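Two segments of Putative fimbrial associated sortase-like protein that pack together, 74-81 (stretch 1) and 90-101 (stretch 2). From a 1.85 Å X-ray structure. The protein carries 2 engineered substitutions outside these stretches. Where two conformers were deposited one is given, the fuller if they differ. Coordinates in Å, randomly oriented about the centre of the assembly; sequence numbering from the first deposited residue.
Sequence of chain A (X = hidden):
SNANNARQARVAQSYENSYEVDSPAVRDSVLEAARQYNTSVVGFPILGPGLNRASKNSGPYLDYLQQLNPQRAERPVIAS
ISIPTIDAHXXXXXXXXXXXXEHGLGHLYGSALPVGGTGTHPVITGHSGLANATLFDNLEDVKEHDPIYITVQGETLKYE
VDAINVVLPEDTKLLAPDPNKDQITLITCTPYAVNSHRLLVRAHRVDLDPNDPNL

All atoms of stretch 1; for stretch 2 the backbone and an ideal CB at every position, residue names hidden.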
# COMPACT_ATOMS: atom_id res chain seq x y z
N GLU A 74 -7.12 6.43 22.70
CA GLU A 74 -7.14 7.37 21.58
C GLU A 74 -5.76 7.63 20.95
O GLU A 74 -5.65 7.76 19.73
CB GLU A 74 -7.76 8.70 22.03
CG GLU A 74 -9.19 8.59 22.56
CD GLU A 74 -10.22 8.25 21.49
OE1 GLU A 74 -10.11 8.77 20.36
OE2 GLU A 74 -11.17 7.49 21.79
N ARG A 75 -4.72 7.74 21.78
CA ARG A 75 -3.31 7.93 21.29
C ARG A 75 -2.37 6.97 22.00
O ARG A 75 -1.44 7.39 22.71
CB ARG A 75 -2.82 9.36 21.48
CG ARG A 75 -3.61 10.41 20.73
CD ARG A 75 -3.28 10.34 19.25
NE ARG A 75 -4.17 11.19 18.48
CZ ARG A 75 -4.00 11.52 17.20
NH1 ARG A 75 -2.95 11.06 16.50
NH2 ARG A 75 -4.88 12.31 16.61
N PRO A 76 -2.56 5.68 21.76
CA PRO A 76 -1.68 4.73 22.42
C PRO A 76 -0.26 4.76 21.91
O PRO A 76 -0.01 4.99 20.72
CB PRO A 76 -2.29 3.39 22.08
CG PRO A 76 -2.92 3.62 20.76
CD PRO A 76 -3.52 4.98 20.87
N VAL A 77 0.67 4.50 22.82
CA VAL A 77 2.04 4.19 22.41
C VAL A 77 2.00 2.78 21.82
O VAL A 77 1.72 1.80 22.55
CB VAL A 77 3.00 4.22 23.60
CG1 VAL A 77 4.39 3.75 23.16
CG2 VAL A 77 3.09 5.64 24.18
N ILE A 78 2.27 2.65 20.53
CA ILE A 78 2.17 1.34 19.87
C ILE A 78 3.45 0.51 20.05
O ILE A 78 3.39 -0.70 19.99
CB ILE A 78 1.74 1.41 18.39
CG1 ILE A 78 2.68 2.21 17.51
CG2 ILE A 78 0.36 2.01 18.30
CD1 ILE A 78 2.44 2.03 16.02
N ALA A 79 4.58 1.17 20.23
CA ALA A 79 5.87 0.55 20.45
C ALA A 79 6.84 1.60 20.92
O ALA A 79 6.55 2.79 20.88
CB ALA A 79 6.39 -0.10 19.16
N SER A 80 7.98 1.18 21.45
CA SER A 80 9.03 2.14 21.73
C SER A 80 10.31 1.67 21.04
O SER A 80 10.44 0.50 20.68
CB SER A 80 9.25 2.33 23.24
OG SER A 80 9.60 1.10 23.84
N ILE A 81 11.21 2.61 20.85
CA ILE A 81 12.45 2.36 20.17
C ILE A 81 13.59 2.83 21.04
O ILE A 81 13.47 3.84 21.69
CB ILE A 81 12.45 3.00 18.76
CG1 ILE A 81 13.67 2.57 17.96
CG2 ILE A 81 12.42 4.51 18.82
CD1 ILE A 81 13.48 2.74 16.46
N UNK A 90 12.44 6.44 22.69
CA UNK A 90 11.29 7.22 22.25
C UNK A 90 10.04 6.36 21.99
O UNK A 90 10.17 5.22 21.56
CB UNK A 90 11.66 7.99 20.98
N UNK A 91 8.84 6.93 22.27
CA UNK A 91 7.59 6.28 21.94
C UNK A 91 7.27 6.41 20.44
O UNK A 91 7.60 7.43 19.78
CB UNK A 91 6.46 6.87 22.78
N UNK A 92 6.57 5.38 19.92
CA UNK A 92 6.04 5.40 18.57
C UNK A 92 4.50 5.37 18.68
O UNK A 92 3.96 4.58 19.44
CB UNK A 92 6.57 4.23 17.75
N UNK A 93 3.83 6.19 17.88
CA UNK A 93 2.38 6.28 17.80
C UNK A 93 1.90 5.93 16.42
O UNK A 93 2.67 5.95 15.46
CB UNK A 93 1.90 7.68 18.18
N UNK A 94 0.61 5.61 16.30
CA UNK A 94 0.00 5.51 14.98
C UNK A 94 0.08 6.85 14.23
O UNK A 94 -0.17 7.89 14.80
CB UNK A 94 -1.46 5.06 15.11
N UNK A 95 0.38 6.79 12.95
CA UNK A 95 0.26 7.94 12.08
C UNK A 95 1.35 8.97 12.22
O UNK A 95 2.31 8.83 13.02
CB UNK A 95 -1.09 8.62 12.33
N UNK A 96 1.16 10.06 11.48
CA UNK A 96 2.16 11.13 11.38
C UNK A 96 1.46 12.48 11.46
O UNK A 96 1.87 13.41 10.78
CB UNK A 96 2.96 11.02 10.08
N UNK A 97 0.47 12.61 12.34
CA UNK A 97 -0.12 13.92 12.63
C UNK A 97 0.94 14.89 13.17
O UNK A 97 1.90 14.52 13.86
CB UNK A 97 -1.26 13.78 13.64
N UNK A 98 0.74 16.16 12.86
CA UNK A 98 1.62 17.24 13.35
C UNK A 98 1.83 17.14 14.85
O UNK A 98 2.97 17.15 15.35
CB UNK A 98 1.04 18.61 13.00
N UNK A 99 0.73 17.02 15.60
CA UNK A 99 0.84 17.01 17.07
C UNK A 99 1.66 15.82 17.56
O UNK A 99 2.54 15.96 18.44
CB UNK A 99 -0.55 16.98 17.71
N UNK A 100 1.47 14.66 16.93
CA UNK A 100 2.20 13.43 17.29
C UNK A 100 3.71 13.64 17.18
O UNK A 100 4.46 13.28 18.09
CB UNK A 100 1.77 12.27 16.39
N UNK A 101 4.14 14.25 16.08
CA UNK A 101 5.56 14.41 15.82
C UNK A 101 6.23 15.54 16.66
O UNK A 101 7.45 15.66 16.68
CB UNK A 101 5.76 14.69 14.33

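The strand of stretch 2 runs antiparallel to the strand of stretch 1. Position 90 pairs with Ile81: its N donates to Ile81 O (3.0 Å) and its O accepts from Ile81 N (2.9 Å). The ideal CB lies 4.2 Å from Ile81 CG2 on the same face of the sheet, so an aliphatic or beta-branched residue would suit. It is Leu90, whose CB packs on Ile81 CG2 at 4.2 Å.

Position 91 sits in a non-hydrogen-bonded pair with Ser80, so its nitrogen owes stretch 1 nothing. Phi of -77° is compatible with proline, and the ideal CB is 3.8 Å from Val77 CG1; many small or apolar residues would fit. Pro91 is found, its CB 4.0 Å from Val77 CG1.

Position 92 is held at both its N and its O: its N donates to Ala79 O (2.8 Å), and its O accepts from Ile78 N (2.8 Å). Its CB direction enters an apolar patch lined by Ile78, Ala79 and Ile81, which asks for a branched aliphatic, valine, leucine or isoleucine. Ile92 spans it: CG2 lies 4.1 Å from Ile78 CG1, while CD1 reaches Ala79 CB (4.1 Å) and Ile81 CB (4.0 Å).

At position 93 CA-to-CB points away, so a short side chain would contribute little; a long or flat one could turn back toward Val77. Tyr93 does so with chi1 m: CE1 lies 3.8 Å from Val77 CG2, and Arg75 O approaches the ring edge, 3.6 Å from CE1.

Position 94 points sideways, with Ile78 CG2 4.8 Å from the ideal CB and Pro76 nearby. Aromatic rings or aliphatics would suit. His94 lays one ring face against Ile78 CG2, 3.5 Å from the ring centroid, a CH-pi contact, and meets Pro76 CG at its edge, 3.9 Å from CE1. A water accepts from His94 N (3.0 Å) and donates to Pro76 O (2.7 Å).

Position 95 has phi of 76°, which favours glycine; it is Gly95. Position 96 points away from stretch 1, which sets no limit on it; Thr96 makes no contact with stretch 1.

Position 97 points toward Arg75, its ideal CB 4.3 Å from NH1, so an acid is the obvious choice, though a neutral acceptor could also serve. Asp97 OD2 takes hydrogen bonds from Arg75 NH1 (2.9 Å) and NH2 (3.0 Å), a salt bridge at the guanidinium edge.

Positions 98, 99 and 101 find nothing of stretch 1 near their CB; they are Thr98, Ala99 and Leu101. Position 100 passes sideways by Arg75, where small or polar residues fit; Thr100 simply packs there.

Stretch 2 (90-101) LPIYHGTDTATL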
# COMPACT_ATOMS: atom_id res chain seq x y z
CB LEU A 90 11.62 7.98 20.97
CG LEU A 90 12.71 9.05 21.03
CD1 LEU A 90 13.12 9.52 19.67
CD2 LEU A 90 12.16 10.22 21.80
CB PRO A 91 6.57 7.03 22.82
CG PRO A 91 7.14 8.39 22.95
CD PRO A 91 8.63 8.23 22.94
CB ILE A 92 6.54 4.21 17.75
CG1 ILE A 92 8.10 4.18 17.70
CG2 ILE A 92 5.96 4.30 16.34
CD1 ILE A 92 8.69 2.82 17.32
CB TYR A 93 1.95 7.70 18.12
CG TYR A 93 2.35 8.16 19.51
CD1 TYR A 93 1.54 7.92 20.59
CD2 TYR A 93 3.57 8.80 19.72
CE1 TYR A 93 1.90 8.35 21.86
CE2 TYR A 93 3.94 9.24 21.00
CZ TYR A 93 3.10 8.99 22.06
OH TYR A 93 3.47 9.37 23.34
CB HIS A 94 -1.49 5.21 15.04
CG HIS A 94 -1.84 3.87 15.57
ND1 HIS A 94 -2.39 3.71 16.82
CD2 HIS A 94 -1.89 2.65 14.99
CE1 HIS A 94 -2.69 2.44 17.01
NE2 HIS A 94 -2.37 1.77 15.92
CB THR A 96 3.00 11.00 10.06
OG1 THR A 96 2.11 10.91 8.94
CG2 THR A 96 3.83 9.79 10.12
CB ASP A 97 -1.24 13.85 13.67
CG ASP A 97 -2.47 13.08 13.20
OD1 ASP A 97 -2.69 12.92 11.98
OD2 ASP A 97 -3.22 12.63 14.09
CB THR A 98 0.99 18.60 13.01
OG1 THR A 98 0.72 18.63 11.62
CG2 THR A 98 1.92 19.80 13.36
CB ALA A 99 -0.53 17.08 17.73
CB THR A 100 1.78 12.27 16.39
OG1 THR A 100 0.38 12.06 16.51
CG2 THR A 100 2.52 11.01 16.70
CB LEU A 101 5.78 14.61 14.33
CG LEU A 101 5.22 13.49 13.43
CD1 LEU A 101 5.41 13.89 11.99
CD2 LEU A 101 5.87 12.16 13.72
O HOH W 1 -1.57 8.42 17.19
O HOH W 2 -1.28 5.97 18.60
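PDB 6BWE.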